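Local coordinates for protein putative 6-phosphogluconolactonase (Neisseria gonorrhoeae, PDB 3LHI) that probably hydrolyses 6-phosphogluconolactone to 6-phosphogluconate, the second step of the oxidative pentose phosphate pathway, at residues H124-G136 and M178-A192. Residues are numbered along the deposited sequence; the frame is centred on the assembly and turned at random. Where two conformers were deposited one is given.
Sequences HYKQPDVLILGMG and MTLDAIAHTGHVFLA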
# COMPACT_ATOMS: atom_id res chain seq x y z
N HIS A 124 6.22 6.97 13.82
CA HIS A 124 7.17 6.95 12.72
C HIS A 124 6.57 7.41 11.39
O HIS A 124 7.27 7.72 10.43
CB HIS A 124 7.70 5.52 12.57
CG HIS A 124 8.52 5.06 13.72
ND1 HIS A 124 9.89 5.12 13.71
CD2 HIS A 124 8.16 4.58 14.93
CE1 HIS A 124 10.36 4.69 14.88
NE2 HIS A 124 9.33 4.32 15.62
N TYR A 125 5.25 7.41 11.31
CA TYR A 125 4.55 7.68 10.07
C TYR A 125 4.84 9.05 9.46
O TYR A 125 4.84 10.08 10.15
CB TYR A 125 3.03 7.60 10.29
CG TYR A 125 2.20 7.93 9.09
CD1 TYR A 125 1.84 6.94 8.20
CD2 TYR A 125 1.74 9.21 8.84
CE1 TYR A 125 1.10 7.19 7.11
CE2 TYR A 125 0.97 9.49 7.75
CZ TYR A 125 0.61 8.49 6.88
OH TYR A 125 -0.20 8.75 5.80
N LYS A 126 5.05 9.03 8.15
CA LYS A 126 5.13 10.20 7.31
C LYS A 126 4.12 10.05 6.17
O LYS A 126 3.99 8.97 5.58
CB LYS A 126 6.55 10.32 6.71
CG LYS A 126 7.63 10.37 7.78
CD LYS A 126 9.01 10.52 7.19
CE LYS A 126 9.25 11.89 6.55
NZ LYS A 126 10.73 12.04 6.43
N GLN A 127 3.41 11.12 5.82
CA GLN A 127 2.49 11.09 4.71
C GLN A 127 3.21 10.66 3.42
O GLN A 127 4.16 11.34 3.00
CB GLN A 127 1.87 12.47 4.48
CG GLN A 127 0.93 12.59 3.28
CD GLN A 127 -0.39 11.89 3.49
OE1 GLN A 127 -1.17 12.33 4.37
NE2 GLN A 127 -0.70 10.84 2.65
N PRO A 128 2.76 9.58 2.78
CA PRO A 128 3.40 9.23 1.54
C PRO A 128 3.20 10.21 0.42
O PRO A 128 2.13 10.83 0.35
CB PRO A 128 2.84 7.85 1.19
CG PRO A 128 2.35 7.34 2.51
CD PRO A 128 1.89 8.54 3.28
N ASP A 129 4.19 10.33 -0.47
CA ASP A 129 4.06 11.04 -1.73
C ASP A 129 3.51 10.13 -2.81
O ASP A 129 2.81 10.56 -3.72
CB ASP A 129 5.40 11.58 -2.16
CG ASP A 129 5.95 12.52 -1.16
OD1 ASP A 129 5.25 13.57 -0.93
OD2 ASP A 129 7.02 12.25 -0.57
N VAL A 130 3.89 8.85 -2.74
CA VAL A 130 3.51 7.84 -3.76
C VAL A 130 3.04 6.60 -3.00
O VAL A 130 3.75 6.15 -2.08
CB VAL A 130 4.68 7.51 -4.71
CG1 VAL A 130 4.24 6.47 -5.76
CG2 VAL A 130 5.23 8.78 -5.39
N LEU A 131 1.89 6.09 -3.37
CA LEU A 131 1.29 4.90 -2.73
C LEU A 131 0.95 3.90 -3.82
O LEU A 131 0.35 4.27 -4.83
CB LEU A 131 0.02 5.33 -1.99
CG LEU A 131 -0.94 4.23 -1.55
CD1 LEU A 131 -0.31 3.27 -0.49
CD2 LEU A 131 -2.22 4.88 -0.97
N ILE A 132 1.33 2.64 -3.63
CA ILE A 132 0.82 1.57 -4.49
C ILE A 132 -0.06 0.65 -3.64
O ILE A 132 0.37 0.06 -2.63
CB ILE A 132 1.90 0.74 -5.24
CG1 ILE A 132 2.86 1.63 -6.04
CG2 ILE A 132 1.21 -0.29 -6.18
CD1 ILE A 132 3.96 2.21 -5.23
N LEU A 133 -1.32 0.60 -4.07
CA LEU A 133 -2.36 -0.24 -3.52
C LEU A 133 -2.49 -1.55 -4.28
O LEU A 133 -2.06 -1.64 -5.44
CB LEU A 133 -3.69 0.50 -3.58
CG LEU A 133 -3.85 1.72 -2.66
CD1 LEU A 133 -5.16 2.42 -2.92
CD2 LEU A 133 -3.72 1.28 -1.21
N GLY A 134 -3.05 -2.54 -3.62
CA GLY A 134 -3.57 -3.71 -4.27
C GLY A 134 -5.05 -3.83 -3.94
O GLY A 134 -5.63 -2.96 -3.30
N MSE A 135 -5.68 -4.89 -4.41
CA MSE A 135 -7.09 -5.13 -4.14
C MSE A 135 -7.33 -6.62 -3.98
O MSE A 135 -6.87 -7.40 -4.83
CB MSE A 135 -7.93 -4.56 -5.26
CG MSE A 135 -9.46 -4.66 -5.02
SE MSE A 135 -10.45 -4.40 -6.65
CE MSE A 135 -10.00 -6.13 -7.39
N GLY A 136 -8.07 -7.01 -2.95
CA GLY A 136 -8.46 -8.41 -2.81
C GLY A 136 -9.67 -8.76 -3.66
O GLY A 136 -10.34 -7.90 -4.25
N MSE A 178 -3.18 2.04 6.68
CA MSE A 178 -3.52 3.42 6.33
C MSE A 178 -5.05 3.56 6.31
O MSE A 178 -5.81 2.67 5.89
CB MSE A 178 -2.95 3.74 4.96
CG MSE A 178 -1.45 4.02 4.94
SE MSE A 178 -0.71 4.41 3.22
CE MSE A 178 -1.37 6.18 3.00
N THR A 179 -5.49 4.73 6.69
CA THR A 179 -6.88 5.10 6.65
C THR A 179 -7.30 5.61 5.29
O THR A 179 -6.44 5.94 4.43
CB THR A 179 -7.17 6.16 7.71
OG1 THR A 179 -6.37 7.31 7.36
CG2 THR A 179 -6.91 5.69 9.13
N LEU A 180 -8.59 5.71 5.03
CA LEU A 180 -9.07 6.32 3.81
C LEU A 180 -8.52 7.75 3.63
O LEU A 180 -8.10 8.12 2.53
CB LEU A 180 -10.59 6.30 3.77
CG LEU A 180 -11.22 6.87 2.53
CD1 LEU A 180 -10.79 6.21 1.23
CD2 LEU A 180 -12.75 6.83 2.69
N ASP A 181 -8.51 8.51 4.72
CA ASP A 181 -7.97 9.89 4.67
C ASP A 181 -6.53 9.90 4.24
O ASP A 181 -6.12 10.75 3.42
CB ASP A 181 -8.15 10.56 6.04
CG ASP A 181 -7.59 11.96 6.09
OD1 ASP A 181 -6.41 12.11 6.44
OD2 ASP A 181 -8.37 12.86 5.82
N ALA A 182 -5.72 9.03 4.80
CA ALA A 182 -4.31 8.97 4.48
C ALA A 182 -4.11 8.63 3.00
O ALA A 182 -3.25 9.23 2.34
CB ALA A 182 -3.55 7.95 5.39
N ILE A 183 -4.88 7.68 2.50
CA ILE A 183 -4.80 7.31 1.09
C ILE A 183 -5.18 8.44 0.20
O ILE A 183 -4.46 8.78 -0.75
CB ILE A 183 -5.70 6.05 0.81
CG1 ILE A 183 -5.16 4.86 1.57
CG2 ILE A 183 -5.87 5.80 -0.69
CD1 ILE A 183 -6.12 3.60 1.57
N ALA A 184 -6.30 9.09 0.54
CA ALA A 184 -6.85 10.14 -0.30
C ALA A 184 -5.92 11.36 -0.40
O ALA A 184 -5.99 12.07 -1.41
CB ALA A 184 -8.22 10.57 0.21
N HIS A 185 -5.12 11.58 0.63
CA HIS A 185 -4.22 12.74 0.68
C HIS A 185 -2.80 12.43 0.26
O HIS A 185 -1.86 13.22 0.43
CB HIS A 185 -4.27 13.44 2.05
CG HIS A 185 -5.59 14.06 2.31
ND1 HIS A 185 -6.66 13.32 2.77
CD2 HIS A 185 -6.05 15.31 2.09
CE1 HIS A 185 -7.73 14.11 2.85
NE2 HIS A 185 -7.38 15.33 2.44
N THR A 186 -2.62 11.26 -0.36
CA THR A 186 -1.36 10.89 -0.97
C THR A 186 -1.35 11.49 -2.40
O THR A 186 -2.28 11.30 -3.16
CB THR A 186 -1.20 9.36 -1.03
OG1 THR A 186 -1.14 8.88 0.32
CG2 THR A 186 0.09 9.02 -1.72
N GLY A 187 -0.25 12.14 -2.79
CA GLY A 187 -0.22 12.84 -4.04
C GLY A 187 -0.39 11.97 -5.28
O GLY A 187 -1.04 12.35 -6.25
N HIS A 188 0.23 10.80 -5.28
CA HIS A 188 0.17 9.92 -6.43
C HIS A 188 -0.22 8.53 -5.93
O HIS A 188 0.58 7.92 -5.20
CB HIS A 188 1.55 9.90 -7.15
CG HIS A 188 1.98 11.24 -7.65
ND1 HIS A 188 1.67 11.68 -8.92
CD2 HIS A 188 2.68 12.24 -7.06
CE1 HIS A 188 2.16 12.91 -9.09
NE2 HIS A 188 2.76 13.27 -7.97
N VAL A 189 -1.38 8.02 -6.36
CA VAL A 189 -1.90 6.74 -5.96
C VAL A 189 -1.96 5.83 -7.17
O VAL A 189 -2.56 6.16 -8.20
CB VAL A 189 -3.28 6.87 -5.33
CG1 VAL A 189 -3.83 5.50 -4.90
CG2 VAL A 189 -3.22 7.82 -4.09
N PHE A 190 -1.36 4.67 -7.03
CA PHE A 190 -1.37 3.61 -8.03
C PHE A 190 -2.12 2.40 -7.48
O PHE A 190 -2.08 2.15 -6.28
CB PHE A 190 0.04 3.19 -8.37
CG PHE A 190 0.86 4.23 -9.05
CD1 PHE A 190 1.54 5.22 -8.32
CD2 PHE A 190 0.95 4.26 -10.41
CE1 PHE A 190 2.27 6.20 -8.99
CE2 PHE A 190 1.68 5.19 -11.05
CZ PHE A 190 2.31 6.19 -10.36
N LEU A 191 -2.78 1.64 -8.34
CA LEU A 191 -3.42 0.36 -8.00
C LEU A 191 -2.88 -0.67 -9.00
O LEU A 191 -2.98 -0.45 -10.24
CB LEU A 191 -4.95 0.46 -8.13
CG LEU A 191 -5.69 -0.86 -7.92
CD1 LEU A 191 -5.51 -1.41 -6.51
CD2 LEU A 191 -7.18 -0.66 -8.21
N ALA A 192 -2.36 -1.77 -8.49
CA ALA A 192 -1.93 -2.88 -9.31
C ALA A 192 -2.77 -4.09 -9.03
O ALA A 192 -2.92 -4.50 -7.88
CB ALA A 192 -0.48 -3.20 -9.00
O HOH W 1 1.33 13.39 -0.79
O HOH W 2 -3.86 -6.46 -6.18
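Ala182 O, near the end of helix 180-184, is gripped by two side-chain donors, Gln127 NE2 from across the contact and Thr186 OG1 from its own segment. Gln127 NE2 lies 3.0 Å from Ala182 O, in the carbonyl plane on a lone pair, with an N-H...O angle of 163°; the oxygen also lies in the plane of the Gln127 amide, which helps hold the amide in that orientation. A bend at chi2 (72°) turns the Gln127 chain back to the helix end. Thr186 OG1 donates to the same oxygen over 2.9 Å, while its CG2, anti to the backbone N, packs against Leu131 CB at 3.7 Å.

Beyond the helix, strands 130-133 and 188-192 run parallel, their axes 20° apart. Leu131 bonds strand 188-192 through both its N and its O: the N donates to His188 O, and the O accepts from Phe190 N at 2.8 Å. On the sheet face carrying Leu131 and Leu133, Leu131 forks, CD1 meeting Met178 SE tip to tip at 3.9 Å and CD2 crossing Ile183 near CG2 (3.8 Å). Val130 CG1 touches Phe190 CE1 (3.8 Å) on the other face, which helix 11-33 covers. Strand 36-40 flanks 130-133 on its remaining edge, making it an interior strand of the Rossmann-like sheet. Directional amide bonds thus set the register, and apolar branches seat helix 180-184 against one face.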